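Local atomic coordinates of shikimate kinase (Bacteroides thetaiotaomicron, PDB entry 3VAA), a protein that probably catalyses the ATP-dependent phosphorylation of the 3-hydroxyl group of shikimate, with magnesium as cofactor, on the pathway to chorismate. Residues Phe29-Leu41 against Leu131-Leu145. Residues are numbered along the deposited sequence; the frame is centred on the assembly and turned at random.
Sequences FLTGYMGAGKTTL and LFRRLRIAKQQRPIL
Arg134 grips the loop of residues 33-37 through two successive carbonyls. Its NH1 donates to Gly35 O at 3.0 Å, nearly straight (159°), lying in the carbonyl plane on a lone pair and with the oxygen close to the guanidinium plane; a second, weak bond runs from NH1 to Ala36 O. An extended chain carries the group this far, while NE pairs with Glu181 and NH2 bonds Ala177 O, a set of partners that should limit its rotation.

Apolar contacts fill the side next to this clasp. Leu131 CD2 sits 3.6 Å from Gly35 C, and Leu135 CD2 lies 3.9 Å from Gly35 CA. The ring of Tyr33 meets CD1 of both leucines obliquely. Met34 has its CG between the backbone N and the carbonyl carbon (chi1 57°), then runs out extended until CE reaches Leu145 CD2 tip to tip at 3.8 Å and touches Ile144 CG2.

Against the same methionine slides Arg142, predicted to bind ATP, in the opposite direction: Met34 CB lies over the centre of one guanidinium face, 3.6 Å from Arg142 CZ, and Met34 SD is 3.7 Å from Arg142 CD.

Helix 128-137 and the 3-10 turns after it thus pack against the type II turn Tyr33-Ala36 of the Walker A P-loop, between strand 27-31 and helix 38-49, in the nucleoside monophosphate kinase-like fold of shikimate kinases.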
loop_
_atom_site.group_PDB
_atom_site.type_symbol
_atom_site.label_atom_id
_atom_site.label_comp_id
_atom_site.label_asym_id
_atom_site.label_seq_id
_atom_site.Cartn_x
_atom_site.Cartn_y
_atom_site.Cartn_z
ATOM N N PHE A 29 8.534 -3.523 -1.874
ATOM C CA PHE A 29 7.308 -3.465 -1.064
ATOM C C PHE A 29 6.771 -2.032 -1.151
ATOM O O PHE A 29 7.511 -1.095 -0.930
ATOM C CB PHE A 29 7.568 -3.761 0.405
ATOM C CG PHE A 29 8.010 -5.151 0.688
ATOM C CD1 PHE A 29 7.094 -6.172 0.768
ATOM C CD2 PHE A 29 9.359 -5.431 0.937
ATOM C CE1 PHE A 29 7.496 -7.446 1.058
ATOM C CE2 PHE A 29 9.773 -6.716 1.227
ATOM C CZ PHE A 29 8.854 -7.723 1.270
ATOM N N LEU A 30 5.486 -1.885 -1.458
ATOM C CA LEU A 30 4.858 -0.569 -1.493
ATOM C C LEU A 30 3.930 -0.461 -0.295
ATOM O O LEU A 30 3.142 -1.383 0.005
ATOM C CB LEU A 30 4.090 -0.342 -2.801
ATOM C CG LEU A 30 4.898 -0.549 -4.086
ATOM C CD1 LEU A 30 4.006 -0.393 -5.328
ATOM C CD2 LEU A 30 6.104 0.365 -4.179
ATOM N N THR A 31 4.034 0.673 0.393
ATOM C CA THR A 31 3.267 0.949 1.578
ATOM C C THR A 31 2.628 2.335 1.463
ATOM O O THR A 31 3.097 3.199 0.703
ATOM C CB THR A 31 4.145 0.914 2.850
ATOM O OG1 THR A 31 5.089 1.986 2.819
ATOM C CG2 THR A 31 4.898 -0.454 2.997
ATOM N N GLY A 32 1.583 2.558 2.240
ATOM C CA GLY A 32 0.903 3.844 2.230
ATOM C C GLY A 32 -0.580 3.674 2.462
ATOM O O GLY A 32 -1.080 2.558 2.567
ATOM N N TYR A 33 -1.289 4.798 2.528
ATOM C CA TYR A 33 -2.704 4.778 2.854
ATOM C C TYR A 33 -3.561 4.440 1.656
ATOM O O TYR A 33 -3.087 4.491 0.520
ATOM C CB TYR A 33 -3.086 6.171 3.396
ATOM C CG TYR A 33 -4.395 6.259 4.142
ATOM C CD1 TYR A 33 -4.634 5.490 5.283
ATOM C CD2 TYR A 33 -5.391 7.147 3.733
ATOM C CE1 TYR A 33 -5.832 5.581 5.967
ATOM C CE2 TYR A 33 -6.584 7.257 4.428
ATOM C CZ TYR A 33 -6.803 6.469 5.539
ATOM O OH TYR A 33 -7.998 6.598 6.203
ATOM N N MET A 34 -4.812 4.070 1.907
ATOM C CA MET A 34 -5.763 3.888 0.814
ATOM C C MET A 34 -5.818 5.185 0.008
ATOM O O MET A 34 -5.828 6.299 0.574
ATOM C CB MET A 34 -7.174 3.548 1.322
ATOM C CG MET A 34 -7.781 4.554 2.265
ATOM S SD MET A 34 -9.499 4.156 2.633
ATOM C CE MET A 34 -9.909 5.369 3.864
ATOM N N GLY A 35 -5.844 5.041 -1.313
ATOM C CA GLY A 35 -5.887 6.182 -2.202
ATOM C C GLY A 35 -4.535 6.681 -2.639
ATOM O O GLY A 35 -4.460 7.494 -3.553
ATOM N N ALA A 36 -3.462 6.198 -2.000
ATOM C CA ALA A 36 -2.094 6.664 -2.324
ATOM C C ALA A 36 -1.611 6.272 -3.712
ATOM O O ALA A 36 -0.751 6.932 -4.268
ATOM C CB ALA A 36 -1.097 6.181 -1.272
ATOM N N GLY A 37 -2.172 5.209 -4.269
ATOM C CA GLY A 37 -1.775 4.724 -5.594
ATOM C C GLY A 37 -0.935 3.462 -5.616
ATOM O O GLY A 37 -0.254 3.195 -6.599
ATOM N N LYS A 38 -0.991 2.663 -4.543
ATOM C CA LYS A 38 -0.209 1.425 -4.476
ATOM C C LYS A 38 -0.501 0.472 -5.632
ATOM O O LYS A 38 0.419 -0.099 -6.202
ATOM C CB LYS A 38 -0.415 0.730 -3.120
ATOM C CG LYS A 38 0.082 1.561 -1.936
ATOM C CD LYS A 38 -0.248 0.904 -0.575
ATOM C CE LYS A 38 -1.729 0.848 -0.288
ATOM N NZ LYS A 38 -1.954 0.416 1.077
ATOM N N THR A 39 -1.771 0.332 -6.011
ATOM C CA THR A 39 -2.130 -0.539 -7.127
ATOM C C THR A 39 -1.754 0.099 -8.464
ATOM O O THR A 39 -1.134 -0.541 -9.334
ATOM C CB THR A 39 -3.634 -0.887 -7.077
ATOM O OG1 THR A 39 -3.886 -1.602 -5.860
ATOM C CG2 THR A 39 -4.049 -1.754 -8.282
ATOM N N THR A 40 -2.128 1.358 -8.632
ATOM C CA THR A 40 -1.843 2.079 -9.873
ATOM C C THR A 40 -0.336 2.133 -10.178
ATOM O O THR A 40 0.114 1.755 -11.261
ATOM C CB THR A 40 -2.432 3.503 -9.795
ATOM O OG1 THR A 40 -3.853 3.401 -9.705
ATOM C CG2 THR A 40 -2.066 4.361 -11.049
ATOM N N LEU A 41 0.439 2.638 -9.234
ATOM C CA LEU A 41 1.874 2.757 -9.430
ATOM C C LEU A 41 2.539 1.392 -9.425
ATOM O O LEU A 41 3.416 1.124 -10.240
ATOM C CB LEU A 41 2.484 3.647 -8.342
ATOM C CG LEU A 41 3.994 3.826 -8.466
ATOM C CD1 LEU A 41 4.386 4.384 -9.832
ATOM C CD2 LEU A 41 4.500 4.756 -7.368
ATOM N N LEU A 131 -5.272 12.932 -1.371
ATOM C CA LEU A 131 -6.010 11.773 -0.843
ATOM C C LEU A 131 -7.512 12.092 -0.758
ATOM O O LEU A 131 -8.364 11.251 -1.100
ATOM C CB LEU A 131 -5.475 11.361 0.534
ATOM C CG LEU A 131 -4.093 10.729 0.526
ATOM C CD1 LEU A 131 -3.661 10.437 1.948
ATOM C CD2 LEU A 131 -4.077 9.431 -0.334
ATOM N N PHE A 132 -7.818 13.315 -0.305
ATOM C CA PHE A 132 -9.196 13.806 -0.183
ATOM C C PHE A 132 -9.902 13.719 -1.528
ATOM O O PHE A 132 -10.990 13.110 -1.646
ATOM C CB PHE A 132 -9.183 15.240 0.376
ATOM C CG PHE A 132 -10.548 15.880 0.498
ATOM C CD1 PHE A 132 -11.357 15.622 1.605
ATOM C CD2 PHE A 132 -11.003 16.759 -0.469
ATOM C CE1 PHE A 132 -12.607 16.214 1.737
ATOM C CE2 PHE A 132 -12.261 17.368 -0.341
ATOM C CZ PHE A 132 -13.064 17.085 0.768
ATOM N N ARG A 133 -9.304 14.309 -2.556
ATOM C CA ARG A 133 -9.911 14.246 -3.893
ATOM C C ARG A 133 -10.109 12.810 -4.373
ATOM O O ARG A 133 -11.209 12.423 -4.787
ATOM C CB ARG A 133 -9.039 14.987 -4.894
ATOM C CG ARG A 133 -9.668 15.131 -6.271
ATOM C CD ARG A 133 -8.687 15.834 -7.162
ATOM N NE ARG A 133 -7.542 14.964 -7.423
ATOM C CZ ARG A 133 -6.279 15.365 -7.517
ATOM N NH1 ARG A 133 -5.949 16.631 -7.318
ATOM N NH2 ARG A 133 -5.331 14.481 -7.776
ATOM N N ARG A 134 -9.046 12.010 -4.314
ATOM C CA ARG A 134 -9.117 10.638 -4.795
ATOM C C ARG A 134 -10.148 9.793 -4.066
ATOM O O ARG A 134 -10.882 9.042 -4.689
ATOM C CB ARG A 134 -7.761 9.942 -4.690
ATOM C CG ARG A 134 -6.701 10.510 -5.614
ATOM C CD ARG A 134 -5.354 9.830 -5.326
ATOM N NE ARG A 134 -4.315 10.262 -6.247
ATOM C CZ ARG A 134 -3.033 9.917 -6.154
ATOM N NH1 ARG A 134 -2.599 9.127 -5.177
ATOM N NH2 ARG A 134 -2.170 10.385 -7.040
ATOM N N LEU A 135 -10.206 9.925 -2.744
ATOM C CA LEU A 135 -11.116 9.117 -1.948
ATOM C C LEU A 135 -12.561 9.567 -2.117
ATOM O O LEU A 135 -13.465 8.744 -2.060
ATOM C CB LEU A 135 -10.662 9.079 -0.480
ATOM C CG LEU A 135 -9.327 8.341 -0.290
ATOM C CD1 LEU A 135 -8.771 8.515 1.116
ATOM C CD2 LEU A 135 -9.429 6.849 -0.622
ATOM N N ARG A 136 -12.768 10.866 -2.323
ATOM C CA ARG A 136 -14.103 11.410 -2.620
ATOM C C ARG A 136 -14.648 10.770 -3.881
ATOM O O ARG A 136 -15.807 10.355 -3.952
ATOM C CB ARG A 136 -14.013 12.908 -2.896
ATOM C CG ARG A 136 -14.495 13.833 -1.823
ATOM C CD ARG A 136 -14.433 15.266 -2.371
ATOM N NE ARG A 136 -15.669 15.994 -2.141
ATOM C CZ ARG A 136 -15.874 17.252 -2.518
ATOM N NH1 ARG A 136 -14.911 17.930 -3.130
ATOM N NH2 ARG A 136 -17.046 17.833 -2.280
ATOM N N ILE A 137 -13.802 10.727 -4.900
ATOM C CA ILE A 137 -14.181 10.153 -6.191
ATOM C C ILE A 137 -14.392 8.647 -6.103
ATOM O O ILE A 137 -15.226 8.089 -6.816
ATOM C CB ILE A 137 -13.126 10.490 -7.256
ATOM C CG1 ILE A 137 -13.150 11.988 -7.536
ATOM C CG2 ILE A 137 -13.415 9.757 -8.537
ATOM C CD1 ILE A 137 -14.446 12.478 -8.143
ATOM N N ALA A 138 -13.644 8.002 -5.209
ATOM C CA ALA A 138 -13.752 6.561 -4.985
ATOM C C ALA A 138 -14.566 6.236 -3.718
ATOM O O ALA A 138 -14.451 5.131 -3.182
ATOM C CB ALA A 138 -12.358 5.957 -4.839
ATOM N N LYS A 139 -15.378 7.186 -3.250
ATOM C CA LYS A 139 -16.161 7.030 -2.004
ATOM C C LYS A 139 -16.921 5.711 -1.933
ATOM O O LYS A 139 -16.897 5.030 -0.906
ATOM C CB LYS A 139 -17.141 8.205 -1.846
ATOM C CG LYS A 139 -18.152 8.063 -0.690
ATOM C CD LYS A 139 -17.506 8.170 0.690
ATOM C CE LYS A 139 -17.075 9.600 1.003
ATOM N NZ LYS A 139 -18.247 10.533 0.982
ATOM N N GLN A 140 -17.595 5.354 -3.022
ATOM C CA GLN A 140 -18.379 4.107 -3.084
ATOM C C GLN A 140 -17.539 2.855 -2.787
ATOM O O GLN A 140 -18.053 1.859 -2.263
ATOM C CB GLN A 140 -19.028 3.973 -4.466
ATOM C CG GLN A 140 -19.700 2.615 -4.748
ATOM C CD GLN A 140 -20.814 2.285 -3.777
ATOM O OE1 GLN A 140 -21.457 3.182 -3.217
ATOM N NE2 GLN A 140 -21.079 0.989 -3.595
ATOM N N GLN A 141 -16.259 2.898 -3.137
ATOM C CA GLN A 141 -15.380 1.749 -2.939
ATOM C C GLN A 141 -14.757 1.696 -1.547
ATOM O O GLN A 141 -14.010 0.765 -1.254
ATOM C CB GLN A 141 -14.250 1.739 -3.986
ATOM C CG GLN A 141 -14.685 1.386 -5.382
ATOM C CD GLN A 141 -15.498 2.471 -6.063
ATOM O OE1 GLN A 141 -15.068 3.631 -6.149
ATOM N NE2 GLN A 141 -16.661 2.097 -6.589
ATOM N N ARG A 142 -15.066 2.677 -0.695
ATOM C CA ARG A 142 -14.466 2.762 0.650
ATOM C C ARG A 142 -15.560 2.950 1.690
ATOM O O ARG A 142 -15.868 4.088 2.063
ATOM C CB ARG A 142 -13.494 3.959 0.709
ATOM C CG ARG A 142 -12.424 3.974 -0.373
ATOM C CD ARG A 142 -11.439 2.820 -0.223
ATOM N NE ARG A 142 -10.330 2.945 -1.173
ATOM C CZ ARG A 142 -9.295 2.112 -1.230
ATOM N NH1 ARG A 142 -9.215 1.079 -0.392
ATOM N NH2 ARG A 142 -8.327 2.317 -2.125
ATOM N N PRO A 143 -16.163 1.844 2.157
ATOM C CA PRO A 143 -17.267 1.905 3.127
ATOM C C PRO A 143 -16.979 2.673 4.420
ATOM O O PRO A 143 -17.877 3.339 4.947
ATOM C CB PRO A 143 -17.541 0.425 3.437
ATOM C CG PRO A 143 -16.316 -0.294 3.036
ATOM C CD PRO A 143 -15.808 0.446 1.845
ATOM N N ILE A 144 -15.749 2.594 4.926
ATOM C CA ILE A 144 -15.398 3.310 6.153
ATOM C C ILE A 144 -15.634 4.837 6.040
ATOM O O ILE A 144 -15.829 5.510 7.055
ATOM C CB ILE A 144 -13.917 3.020 6.570
ATOM C CG1 ILE A 144 -13.697 3.289 8.063
ATOM C CG2 ILE A 144 -12.931 3.805 5.714
ATOM C CD1 ILE A 144 -12.291 2.900 8.548
ATOM N N LEU A 145 -15.632 5.377 4.819
ATOM C CA LEU A 145 -15.822 6.838 4.611
ATOM C C LEU A 145 -17.275 7.252 4.366
ATOM O O LEU A 145 -17.587 8.446 4.287
ATOM C CB LEU A 145 -14.997 7.308 3.411
ATOM C CG LEU A 145 -13.509 6.976 3.452
ATOM C CD1 LEU A 145 -12.820 7.516 2.201
ATOM C CD2 LEU A 145 -12.873 7.551 4.717
#